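Shikimate 5-dehydrogenase (Mycobacterium fortuitum subsp. fortuitum DSM 46621, PDB 4XIJ) probably reduces 3-dehydroshikimate to shikimate with NADPH, the fourth step of the chorismate pathway that feeds aromatic amino acid synthesis. Local coordinates at residues A[69-74]-A[254-259]; A[91-96]-A[141-146]; A[153-158]-A[164-169]; A[218-223]-A[246-251]; A[234-237]-A[241-244]. One frame throughout, in Å; residues are numbered along the deposited sequence.

Contact 1: residues A[69-74]-A[254-259]; sequences GLSVTM and FAQVEQ. With SO4 (sulfate ion), chain E; SO4 (sulfate ion), chain F.
This contact ties the sheet of the substrate-binding domain to the long helix 246-261, through Ser71 on strand 67-72 and Gln256 on the helix. Ser71 OG donates a hydrogen bond to Gln256 OE1 over 2.9 Å. The hydroxyl does not lie in the plane of the amide. It stands above it, 50° out, and the angle at the carbonyl is 102°. Gln256 NE2 lies farther off, 3.5 Å from Ser71 OG, at an angle unsuited to bonding. The glutamine reaches the strand because its chain is extended beyond CG (chi2 -178°). Ser71 is deposited in two conformers; the bond described is that of one of them, and whether the other keeps it is uncertain.

Both polar ends have further partners in this buried place. Ser71 OG also bonds to Tyr46 OH, its stronger partner. Gln256 OE1 is met as well by His32 NE2, and Gln256 NE2 bonds to Thr99 OG1. The amide is thus held at both ends, which should fix its flip.

Past the end of the strand, Thr73 OG1 lies 2.9 Å from O2 of the chain E sulfate and 2.9 Å from O3 of the chain F sulfate. His25, Lys77 and Asn98 also bond to sulfate here. The ions probably come from the crystallisation liquor, but they may mark an anion-binding pocket.

Strand 67-72 runs between strands 15-20 and 99-102, helix 28-38 covers Ser71 and Val257, and helix 267-272 packs on Phe254 and Val257.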
# COMPACT_ATOMS: atom_id res chain seq x y z
N GLY A 69 1.70 -12.24 14.01
CA GLY A 69 1.23 -11.27 13.02
C GLY A 69 0.89 -11.94 11.70
O GLY A 69 1.42 -13.02 11.41
N LEU A 70 0.01 -11.29 10.94
CA LEU A 70 -0.33 -11.72 9.60
C LEU A 70 -0.33 -10.55 8.65
O LEU A 70 -0.84 -9.47 8.99
CB LEU A 70 -1.72 -12.37 9.57
CG LEU A 70 -1.94 -13.54 10.52
CD1 LEU A 70 -3.43 -13.79 10.67
CD2 LEU A 70 -1.20 -14.75 9.96
N SER A 71 0.19 -10.75 7.45
CA SER A 71 -0.04 -9.86 6.34
C SER A 71 -1.26 -10.38 5.58
O SER A 71 -1.45 -11.58 5.50
CB SER A 71 1.19 -9.81 5.44
OG SER A 71 2.35 -9.43 6.20
N VAL A 72 -2.06 -9.49 5.04
CA VAL A 72 -3.26 -9.95 4.34
C VAL A 72 -3.28 -9.26 2.99
O VAL A 72 -3.12 -8.04 2.90
CB VAL A 72 -4.55 -9.60 5.11
CG1 VAL A 72 -5.79 -10.04 4.30
CG2 VAL A 72 -4.57 -10.29 6.50
N THR A 73 -3.46 -10.03 1.94
CA THR A 73 -3.58 -9.41 0.63
C THR A 73 -4.94 -9.76 0.03
O THR A 73 -5.80 -10.33 0.71
CB THR A 73 -2.37 -9.82 -0.27
OG1 THR A 73 -2.39 -9.03 -1.46
CG2 THR A 73 -2.35 -11.34 -0.64
N MET A 74 -5.17 -9.37 -1.22
CA MET A 74 -6.45 -9.65 -1.90
C MET A 74 -6.73 -11.16 -1.85
O MET A 74 -5.80 -11.96 -2.07
CB MET A 74 -6.39 -9.14 -3.34
CG MET A 74 -6.41 -7.64 -3.42
SD MET A 74 -4.79 -6.82 -3.17
CE MET A 74 -3.79 -7.58 -4.44
N PHE A 254 8.03 -2.32 6.13
CA PHE A 254 8.75 -1.73 7.29
C PHE A 254 7.80 -1.72 8.48
O PHE A 254 8.14 -2.13 9.62
CB PHE A 254 9.16 -0.29 7.04
CG PHE A 254 10.32 -0.08 6.12
CD1 PHE A 254 11.26 -1.07 5.84
CD2 PHE A 254 10.49 1.18 5.55
CE1 PHE A 254 12.36 -0.79 5.05
CE2 PHE A 254 11.58 1.47 4.74
CZ PHE A 254 12.52 0.48 4.48
N ALA A 255 6.59 -1.23 8.22
CA ALA A 255 5.66 -1.01 9.32
C ALA A 255 5.15 -2.34 9.95
O ALA A 255 5.03 -2.47 11.16
CB ALA A 255 4.49 -0.15 8.79
N GLN A 256 4.94 -3.35 9.12
CA GLN A 256 4.58 -4.67 9.62
C GLN A 256 5.69 -5.27 10.46
O GLN A 256 5.44 -5.83 11.54
CB GLN A 256 4.25 -5.60 8.48
CG GLN A 256 3.03 -5.13 7.68
CD GLN A 256 2.67 -6.07 6.57
OE1 GLN A 256 3.55 -6.77 6.06
NE2 GLN A 256 1.41 -6.06 6.17
N VAL A 257 6.94 -5.18 9.97
CA VAL A 257 8.07 -5.76 10.72
C VAL A 257 8.17 -5.09 12.09
O VAL A 257 8.39 -5.81 13.11
CB VAL A 257 9.38 -5.64 9.93
CG1 VAL A 257 10.62 -5.94 10.83
CG2 VAL A 257 9.32 -6.58 8.71
N GLU A 258 8.00 -3.76 12.15
CA GLU A 258 8.13 -3.08 13.42
C GLU A 258 7.01 -3.50 14.37
O GLU A 258 7.24 -3.73 15.57
CB GLU A 258 8.16 -1.56 13.22
CG GLU A 258 9.40 -1.17 12.47
CD GLU A 258 9.63 0.33 12.49
OE1 GLU A 258 8.74 1.10 12.92
OE2 GLU A 258 10.73 0.76 12.05
N GLN A 259 5.78 -3.61 13.86
CA GLN A 259 4.70 -4.02 14.73
C GLN A 259 4.82 -5.47 15.20
O GLN A 259 4.42 -5.80 16.34
CB GLN A 259 3.35 -3.82 14.02
CG GLN A 259 3.03 -2.32 13.85
CD GLN A 259 1.65 -2.09 13.29
OE1 GLN A 259 0.68 -2.66 13.77
NE2 GLN A 259 1.54 -1.25 12.26
S SO4 E . -0.53 -5.96 0.11
O1 SO4 E . 0.60 -5.48 -0.73
O2 SO4 E . -1.62 -6.35 -0.84
O3 SO4 E . -0.17 -7.15 0.94
O4 SO4 E . -0.77 -4.90 1.10
S SO4 F . 0.39 -9.05 -3.95
O1 SO4 F . 1.83 -9.21 -4.15
O2 SO4 F . -0.30 -9.16 -5.23
O3 SO4 F . -0.12 -9.95 -2.93
O4 SO4 F . 0.19 -7.67 -3.49

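Contact 2: residues A[91-96]-A[141-146]; sequences AQLVGS and AVVALA
Leu93 and Val94, at the end of helix 89-94, meet Val143 of helix 138-147 in a small apolar helix-to-helix contact. It lies between the two halves of the shikimate dehydrogenase fold. Helix 89-94 belongs to the substrate-binding part. Helix 138-147 follows the first strand of the Rossmann-like part, after a glycine-rich turn consistent with dinucleotide binding. The helices come closest at Val94 and Val143, whose CA atoms are 6.3 Å apart.

Val143 carries its side of the contact alone and points at the other helix. Its CG2 packs 3.8 Å from Val94 CG2. The same methyl is 4.1 Å from Leu93 CG, so one branch meets both residues. Val143 CG1 also touches Val94 CG2 and, less closely, Leu93 CD2. With chi1 at 175°, Val94 CG2 stands anti to the carbonyl carbon, on the side of Val143. Val115 of helix 114-122 touches both valines, and Leu169 of helix 160-172 also covers Val143.

Just beyond Val94 the helix stops. Gly95 leaves it with a positive phi of 101°, where a CB would collide with the carbonyl oxygen before it. Gly95 N still bonds to Ala91 O over 2.8 Å.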
# COMPACT_ATOMS: atom_id res chain seq x y z
N ALA A 91 -6.93 2.33 9.33
CA ALA A 91 -7.53 1.16 8.67
C ALA A 91 -9.02 1.40 8.51
O ALA A 91 -9.61 1.06 7.46
CB ALA A 91 -7.29 -0.12 9.48
N GLN A 92 -9.69 1.92 9.55
CA GLN A 92 -11.12 2.20 9.42
C GLN A 92 -11.41 3.21 8.31
O GLN A 92 -12.42 3.09 7.58
CB GLN A 92 -11.73 2.73 10.71
CG GLN A 92 -11.64 1.79 11.88
CD GLN A 92 -12.50 2.25 13.08
OE1 GLN A 92 -13.72 2.39 12.96
NE2 GLN A 92 -11.85 2.49 14.22
N LEU A 93 -10.53 4.21 8.19
CA LEU A 93 -10.72 5.27 7.20
C LEU A 93 -10.51 4.72 5.77
O LEU A 93 -11.28 5.02 4.86
CB LEU A 93 -9.78 6.42 7.54
CG LEU A 93 -9.93 7.74 6.82
CD1 LEU A 93 -11.34 8.37 6.91
CD2 LEU A 93 -8.85 8.67 7.37
N VAL A 94 -9.45 3.92 5.57
CA VAL A 94 -9.28 3.26 4.28
C VAL A 94 -10.47 2.33 3.99
O VAL A 94 -10.96 2.26 2.86
CB VAL A 94 -7.96 2.44 4.21
CG1 VAL A 94 -7.92 1.66 2.88
CG2 VAL A 94 -6.76 3.36 4.37
N GLY A 95 -10.90 1.59 5.01
CA GLY A 95 -12.01 0.67 4.82
C GLY A 95 -11.51 -0.76 4.67
O GLY A 95 -12.30 -1.64 4.36
N SER A 96 -10.23 -1.03 4.94
CA SER A 96 -9.73 -2.40 4.79
C SER A 96 -8.41 -2.47 5.55
O SER A 96 -7.83 -1.44 5.87
CB SER A 96 -9.52 -2.77 3.28
OG SER A 96 -8.36 -2.10 2.79
N ALA A 141 -4.33 5.02 -1.43
CA ALA A 141 -3.61 6.16 -1.99
C ALA A 141 -4.25 7.49 -1.52
O ALA A 141 -3.54 8.43 -1.15
CB ALA A 141 -3.57 6.09 -3.51
N VAL A 142 -5.59 7.58 -1.53
CA VAL A 142 -6.28 8.80 -1.10
C VAL A 142 -5.99 9.12 0.37
O VAL A 142 -5.63 10.25 0.71
CB VAL A 142 -7.80 8.68 -1.32
CG1 VAL A 142 -8.56 9.87 -0.64
CG2 VAL A 142 -8.11 8.66 -2.85
N VAL A 143 -6.10 8.09 1.24
CA VAL A 143 -5.89 8.32 2.67
C VAL A 143 -4.41 8.71 2.90
O VAL A 143 -4.15 9.64 3.64
CB VAL A 143 -6.28 7.08 3.48
CG1 VAL A 143 -5.81 7.15 4.93
CG2 VAL A 143 -7.83 6.86 3.43
N ALA A 144 -3.48 8.05 2.20
CA ALA A 144 -2.08 8.43 2.31
C ALA A 144 -1.83 9.86 1.89
O ALA A 144 -1.07 10.58 2.55
CB ALA A 144 -1.20 7.47 1.49
N LEU A 145 -2.43 10.28 0.77
CA LEU A 145 -2.20 11.65 0.33
C LEU A 145 -2.75 12.63 1.37
O LEU A 145 -2.10 13.66 1.66
CB LEU A 145 -2.81 11.88 -1.07
CG LEU A 145 -2.04 11.18 -2.18
CD1 LEU A 145 -2.92 11.25 -3.48
CD2 LEU A 145 -0.68 11.78 -2.41
N ALA A 146 -3.92 12.32 1.96
CA ALA A 146 -4.44 13.19 3.00
C ALA A 146 -3.48 13.24 4.20
O ALA A 146 -3.30 14.29 4.82
CB ALA A 146 -5.82 12.76 3.45

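Contact 3: residues A[153-158]-A[164-169]; sequences ITIVAR and SRLVDL
Ile155 packs against Leu166 and Val167, joining strand 152-157 to helix 160-172 in a beta-alpha-beta unit of the Rossmann-like domain. The strand is the second of the parallel sheet in chain order, and the helix leads on to the neighbouring strand 176-181. Ile155 points at the helix and uses all of its outer atoms. CD1 reaches Leu166 CB at 3.7 Å, and the two side chains cross at about a right angle. CG2 of Ile155 meets Leu166 CD1 at 4.0 Å. The isoleucine is bent at its second torsion (chi2 -61°), which turns CD1 onto the leucine stem instead of extending it straight out.

A second shell holds these side chains in place. Val142 of helix 138-147 and Val131 of strand 128-132 press on Ile155, as does Ala163 of helix 160-172, just before Ser164. Leu166 rests on Ala138 and Pro139 at the start of helix 138-147, and on Ser134 in the glycine-rich turn. The leucine therefore links this helix to the probable dinucleotide-binding turn. Ile155 CG1 touches both helix residues: it is 3.8 Å from Leu166 CB and 3.9 Å from Val167 CG2.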
# COMPACT_ATOMS: atom_id res chain seq x y z
N ILE A 153 -6.89 16.61 -3.56
CA ILE A 153 -6.70 15.33 -4.21
C ILE A 153 -7.64 15.25 -5.39
O ILE A 153 -8.87 15.39 -5.23
CB ILE A 153 -6.99 14.18 -3.22
CG1 ILE A 153 -6.01 14.26 -2.05
CG2 ILE A 153 -6.87 12.86 -3.91
CD1 ILE A 153 -6.35 13.35 -0.88
N THR A 154 -7.08 15.11 -6.58
CA THR A 154 -7.90 14.97 -7.79
C THR A 154 -7.82 13.52 -8.29
O THR A 154 -6.72 12.98 -8.51
CB THR A 154 -7.41 15.94 -8.90
OG1 THR A 154 -7.45 17.28 -8.40
CG2 THR A 154 -8.24 15.85 -10.20
N ILE A 155 -8.98 12.91 -8.49
CA ILE A 155 -9.07 11.53 -8.97
C ILE A 155 -9.15 11.61 -10.49
O ILE A 155 -10.12 12.12 -11.06
CB ILE A 155 -10.31 10.81 -8.41
CG1 ILE A 155 -10.39 10.94 -6.89
CG2 ILE A 155 -10.30 9.32 -8.83
CD1 ILE A 155 -9.21 10.35 -6.06
N VAL A 156 -8.11 11.12 -11.15
CA VAL A 156 -8.02 11.12 -12.61
C VAL A 156 -8.38 9.74 -13.06
O VAL A 156 -7.60 8.80 -12.89
CB VAL A 156 -6.60 11.55 -13.07
CG1 VAL A 156 -6.45 11.45 -14.56
CG2 VAL A 156 -6.25 12.96 -12.55
N ALA A 157 -9.57 9.59 -13.60
CA ALA A 157 -10.06 8.26 -13.93
C ALA A 157 -11.16 8.38 -14.97
O ALA A 157 -11.70 9.46 -15.23
CB ALA A 157 -10.60 7.54 -12.66
N ARG A 158 -11.51 7.25 -15.56
CA ARG A 158 -12.53 7.20 -16.58
C ARG A 158 -13.95 7.12 -16.04
O ARG A 158 -14.89 7.68 -16.63
CB ARG A 158 -12.29 5.97 -17.47
CG ARG A 158 -13.28 5.82 -18.59
CD ARG A 158 -12.89 4.66 -19.53
NE ARG A 158 -11.60 4.94 -20.16
CZ ARG A 158 -10.45 4.33 -19.86
NH1 ARG A 158 -10.41 3.35 -18.96
NH2 ARG A 158 -9.34 4.73 -20.47
N SER A 164 -16.28 9.20 -7.84
CA SER A 164 -17.00 10.05 -6.88
C SER A 164 -16.88 9.48 -5.47
O SER A 164 -16.82 10.20 -4.48
CB SER A 164 -18.48 10.18 -7.27
OG SER A 164 -19.20 8.96 -7.06
N ARG A 165 -16.82 8.16 -5.39
CA ARG A 165 -16.65 7.59 -4.07
C ARG A 165 -15.25 7.87 -3.48
O ARG A 165 -15.11 8.04 -2.26
CB ARG A 165 -16.96 6.09 -4.13
CG ARG A 165 -18.45 5.89 -4.42
CD ARG A 165 -18.87 4.46 -4.34
NE ARG A 165 -18.42 3.73 -5.52
CZ ARG A 165 -19.14 3.61 -6.63
NH1 ARG A 165 -20.33 4.18 -6.70
NH2 ARG A 165 -18.66 2.93 -7.65
N LEU A 166 -14.24 8.00 -4.33
CA LEU A 166 -12.91 8.40 -3.86
C LEU A 166 -12.83 9.87 -3.54
O LEU A 166 -12.11 10.27 -2.62
CB LEU A 166 -11.88 8.03 -4.92
CG LEU A 166 -11.71 6.50 -5.11
CD1 LEU A 166 -11.05 6.16 -6.45
CD2 LEU A 166 -10.97 5.86 -3.93
N VAL A 167 -13.59 10.69 -4.28
CA VAL A 167 -13.69 12.11 -3.95
C VAL A 167 -14.33 12.27 -2.58
O VAL A 167 -13.86 13.07 -1.77
CB VAL A 167 -14.50 12.86 -5.01
CG1 VAL A 167 -14.82 14.27 -4.54
CG2 VAL A 167 -13.74 12.85 -6.36
N ASP A 168 -15.40 11.50 -2.31
CA ASP A 168 -16.04 11.56 -1.00
C ASP A 168 -15.05 11.20 0.10
O ASP A 168 -15.01 11.82 1.16
CB ASP A 168 -17.24 10.59 -0.91
CG ASP A 168 -18.43 10.99 -1.79
OD1 ASP A 168 -18.48 12.16 -2.21
OD2 ASP A 168 -19.33 10.13 -2.03
N LEU A 169 -14.27 10.15 -0.13
CA LEU A 169 -13.25 9.74 0.83
C LEU A 169 -12.21 10.82 1.03
O LEU A 169 -11.86 11.13 2.18
CB LEU A 169 -12.61 8.44 0.35
CG LEU A 169 -11.44 7.92 1.20
CD1 LEU A 169 -11.86 7.62 2.64
CD2 LEU A 169 -10.80 6.66 0.53

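Contact 4: residues A[218-223]-A[246-251]; sequences RVLDAI and LQMLLN
Strand 218-221 ends beside the start of helix 246-261, and the backbones are nearest at Ala222 and Met248, with CA atoms 7.3 Å apart. Met248 bridges the two. Its side chain points at the strand and lies against both Leu220 and Ala222. The first contact is made by the stem: Met248 CG is 3.8 Å from Leu220 CD2. Both methyls of Leu220 pack on one side of Met248 CG; CD1 is 4.0 Å from it. The sulfur reaches further along, with Met248 SD 3.8 Å from Ala222 CA. A chi2 of 167° carries SD on past CG to this alanine. Val118 of helix 114-122 also packs on Met248, and Ala121 and Leu122 of that helix touch Leu220.

Each segment is shaped by a bond of its own. Asp221 OD1 accepts from Ile223 N over 3.1 Å, an Asx turn that bends the chain just after the strand. The N-H comes from above the carboxylate plane. Asp221 OD2 is held by Thr229 OG1. On the helix, Asn251 ND2 bonds to Gln247 O at 2.9 Å. Asn251 N reaches the same oxygen from the opposite face.

A helix packed by apolar side chains on one face of a parallel sheet is the arrangement of a Rossmann-like domain. Here the covering helix follows the edge strand 241-243 and runs back toward the substrate-binding domain.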
# COMPACT_ATOMS: atom_id res chain seq x y z
N ARG A 218 6.62 14.90 -9.63
CA ARG A 218 7.01 13.69 -8.92
C ARG A 218 5.88 12.70 -9.06
O ARG A 218 4.73 12.98 -8.74
CB ARG A 218 7.30 14.01 -7.47
CG ARG A 218 8.39 15.05 -7.38
CD ARG A 218 8.83 15.27 -5.95
NE ARG A 218 9.49 14.10 -5.36
CZ ARG A 218 8.99 13.38 -4.36
NH1 ARG A 218 7.81 13.71 -3.85
NH2 ARG A 218 9.67 12.33 -3.89
N VAL A 219 6.19 11.52 -9.57
CA VAL A 219 5.18 10.50 -9.83
C VAL A 219 5.59 9.18 -9.19
O VAL A 219 6.69 8.67 -9.47
CB VAL A 219 4.96 10.30 -11.35
CG1 VAL A 219 3.97 9.16 -11.58
CG2 VAL A 219 4.46 11.64 -11.96
N LEU A 220 4.73 8.66 -8.31
CA LEU A 220 4.84 7.32 -7.76
C LEU A 220 4.00 6.40 -8.63
O LEU A 220 2.78 6.55 -8.70
CB LEU A 220 4.39 7.30 -6.29
CG LEU A 220 4.27 5.92 -5.66
CD1 LEU A 220 5.65 5.27 -5.62
CD2 LEU A 220 3.71 6.10 -4.24
N ASP A 221 4.68 5.49 -9.32
CA ASP A 221 4.03 4.51 -10.16
C ASP A 221 3.96 3.19 -9.37
O ASP A 221 4.99 2.67 -8.96
CB ASP A 221 4.84 4.35 -11.45
CG ASP A 221 4.14 3.53 -12.50
OD1 ASP A 221 3.09 2.92 -12.23
OD2 ASP A 221 4.62 3.54 -13.65
N ALA A 222 2.76 2.66 -9.17
CA ALA A 222 2.59 1.40 -8.46
C ALA A 222 3.26 0.24 -9.21
O ALA A 222 3.60 -0.79 -8.60
CB ALA A 222 1.12 1.10 -8.24
N ILE A 223 3.42 0.38 -10.52
CA ILE A 223 4.04 -0.66 -11.32
C ILE A 223 5.55 -0.66 -11.13
O ILE A 223 6.16 0.43 -10.97
CB ILE A 223 3.70 -0.47 -12.81
CG1 ILE A 223 2.17 -0.43 -12.99
CG2 ILE A 223 4.35 -1.54 -13.65
CD1 ILE A 223 1.46 -1.67 -12.48
N LEU A 246 8.13 -0.88 -6.11
CA LEU A 246 8.93 -1.61 -5.09
C LEU A 246 9.07 -0.75 -3.84
O LEU A 246 9.16 -1.29 -2.73
CB LEU A 246 10.32 -2.00 -5.60
CG LEU A 246 10.26 -3.10 -6.65
CD1 LEU A 246 11.68 -3.24 -7.22
CD2 LEU A 246 9.74 -4.45 -6.06
N GLN A 247 9.09 0.57 -3.98
CA GLN A 247 9.19 1.40 -2.76
C GLN A 247 7.90 1.39 -1.91
O GLN A 247 7.97 1.56 -0.70
CB GLN A 247 9.56 2.86 -3.13
CG GLN A 247 10.90 2.97 -3.83
CD GLN A 247 12.04 2.26 -3.07
OE1 GLN A 247 12.79 1.46 -3.66
NE2 GLN A 247 12.20 2.59 -1.82
N MET A 248 6.74 1.23 -2.55
CA MET A 248 5.50 1.00 -1.81
C MET A 248 5.59 -0.33 -1.04
O MET A 248 5.34 -0.36 0.15
CB MET A 248 4.30 1.00 -2.76
CG MET A 248 4.13 2.38 -3.39
SD MET A 248 2.98 2.35 -4.80
CE MET A 248 1.44 1.79 -4.08
N LEU A 249 6.01 -1.40 -1.72
CA LEU A 249 6.13 -2.71 -1.04
C LEU A 249 7.11 -2.63 0.14
O LEU A 249 6.83 -3.16 1.23
CB LEU A 249 6.58 -3.83 -2.01
CG LEU A 249 5.64 -4.17 -3.17
CD1 LEU A 249 6.23 -5.32 -3.98
CD2 LEU A 249 4.24 -4.52 -2.67
N LEU A 250 8.24 -1.95 -0.06
CA LEU A 250 9.23 -1.79 1.00
C LEU A 250 8.64 -1.10 2.22
O LEU A 250 8.74 -1.62 3.34
CB LEU A 250 10.42 -1.01 0.46
CG LEU A 250 11.54 -0.83 1.49
CD1 LEU A 250 12.26 -2.13 1.73
CD2 LEU A 250 12.50 0.21 0.93
N ASN A 251 7.99 0.06 2.00
CA ASN A 251 7.47 0.81 3.11
C ASN A 251 6.24 0.15 3.79
O ASN A 251 6.11 0.24 5.01
CB ASN A 251 7.16 2.23 2.66
CG ASN A 251 8.42 3.09 2.60
OD1 ASN A 251 8.86 3.64 3.63
ND2 ASN A 251 9.04 3.18 1.42

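Contact 5: residues A[234-237]-A[241-244]; sequences AVEA and EAIN
Val235 and Glu236 on helix 230-237 pack on the backbone of Glu241 and on Ala242, in the edge strand 241-243, after a tight reversal of the chain. Val235 points at the strand. With CG1 anti to the backbone N (chi1 170°), that methyl lies 3.6 Å from Glu241 O and 4.3 Å from Ala242 N. It covers the backbone, not a side chain.

Glu236 reaches the strand by a different route. Its chain is extended beyond CG (chi2 -177°) and runs past Ala242, so that Glu236 OE2 is 4.1 Å from Ala242 CB. Two waters bridge the rest. Water 1 donates to Glu236 OE2 and accepts from Ala242 N, 2.9 Å away. Water 2 donates to Glu236 OE2 and also to Ala242 O, at 2.8 Å from each. Through the two waters, Glu236 OE2 is linked to both N and O of Ala242.

Glu241 points away from the helix. It is fully extended, and its OE1 forms a salt bridge with Arg218 NE on the next strand. Asn244 turns its amide so that OD1 caps Leu246 N, where helix 246-261 begins.

The contact closes the last beta-alpha-beta unit of the parallel sheet. Helix 230-237 connects strand 218-221 to strand 241-243, which pair side by side, and Val235 also packs on Val219. Trp227, in the loop before the helix, touches Ala242.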
# COMPACT_ATOMS: atom_id res chain seq x y z
N ALA A 234 8.42 9.10 -19.60
CA ALA A 234 7.95 10.43 -19.97
C ALA A 234 8.21 11.44 -18.87
O ALA A 234 8.66 12.56 -19.13
CB ALA A 234 6.48 10.40 -20.30
N VAL A 235 7.91 11.06 -17.62
CA VAL A 235 8.16 11.94 -16.50
C VAL A 235 9.65 12.30 -16.44
O VAL A 235 10.03 13.47 -16.27
CB VAL A 235 7.69 11.29 -15.18
CG1 VAL A 235 8.17 12.11 -13.95
CG2 VAL A 235 6.16 11.22 -15.15
N GLU A 236 10.50 11.30 -16.59
CA GLU A 236 11.94 11.56 -16.49
C GLU A 236 12.44 12.43 -17.65
O GLU A 236 13.27 13.32 -17.45
CB GLU A 236 12.72 10.24 -16.43
CG GLU A 236 12.53 9.56 -15.08
CD GLU A 236 13.33 8.29 -14.92
OE1 GLU A 236 13.82 7.75 -15.94
OE2 GLU A 236 13.51 7.83 -13.75
N ALA A 237 11.91 12.17 -18.85
CA ALA A 237 12.26 12.99 -20.01
C ALA A 237 11.85 14.45 -19.83
O ALA A 237 12.46 15.34 -20.43
CB ALA A 237 11.65 12.42 -21.32
N GLU A 241 10.76 13.35 -11.41
CA GLU A 241 11.19 12.17 -10.69
C GLU A 241 10.13 11.10 -10.74
O GLU A 241 8.95 11.38 -10.46
CB GLU A 241 11.48 12.53 -9.21
CG GLU A 241 11.95 11.29 -8.42
CD GLU A 241 12.12 11.53 -6.93
OE1 GLU A 241 11.73 12.62 -6.45
OE2 GLU A 241 12.66 10.63 -6.26
N ALA A 242 10.54 9.89 -11.06
CA ALA A 242 9.64 8.75 -11.08
C ALA A 242 10.13 7.75 -10.04
O ALA A 242 11.33 7.43 -9.98
CB ALA A 242 9.59 8.09 -12.49
N ILE A 243 9.21 7.27 -9.22
CA ILE A 243 9.47 6.29 -8.16
C ILE A 243 8.64 5.05 -8.45
O ILE A 243 7.45 5.20 -8.82
CB ILE A 243 9.06 6.85 -6.80
CG1 ILE A 243 9.84 8.13 -6.50
CG2 ILE A 243 9.31 5.84 -5.67
CD1 ILE A 243 9.10 9.05 -5.59
N ASN A 244 9.20 3.84 -8.33
CA ASN A 244 8.33 2.68 -8.66
C ASN A 244 7.75 1.93 -7.47
O ASN A 244 8.07 2.21 -6.32
CB ASN A 244 9.03 1.68 -9.60
CG ASN A 244 10.18 0.89 -8.97
OD1 ASN A 244 10.11 0.44 -7.85
ND2 ASN A 244 11.18 0.61 -9.79
O HOH W 1 13.41 9.64 -11.63
O HOH W 2 13.02 6.04 -11.68

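Overall arrangement
Contact 1 lies in the substrate-binding half, contacts 3, 4 and 5 in the Rossmann-like half, and contact 2 between the two. Contacts 1 and 4 share helix 246-261, with centres 17 Å apart, so this one helix serves both domains. Contacts 2 and 3 touch: Val142 CG2 lies 3.8 Å from Ile155 CD1. Contacts 4 and 5 sit on neighbouring strands, where Asp221 N is 2.8 Å from Ile243 O, a probable hydrogen bond. Contacts 3 and 5 both reach the same parallel sheet, with centres 23 Å apart. The sulfates bound at Thr73 place contact 1 beside a possible anion-binding pocket, while the centre of contact 5 is 29 Å from that of contact 1.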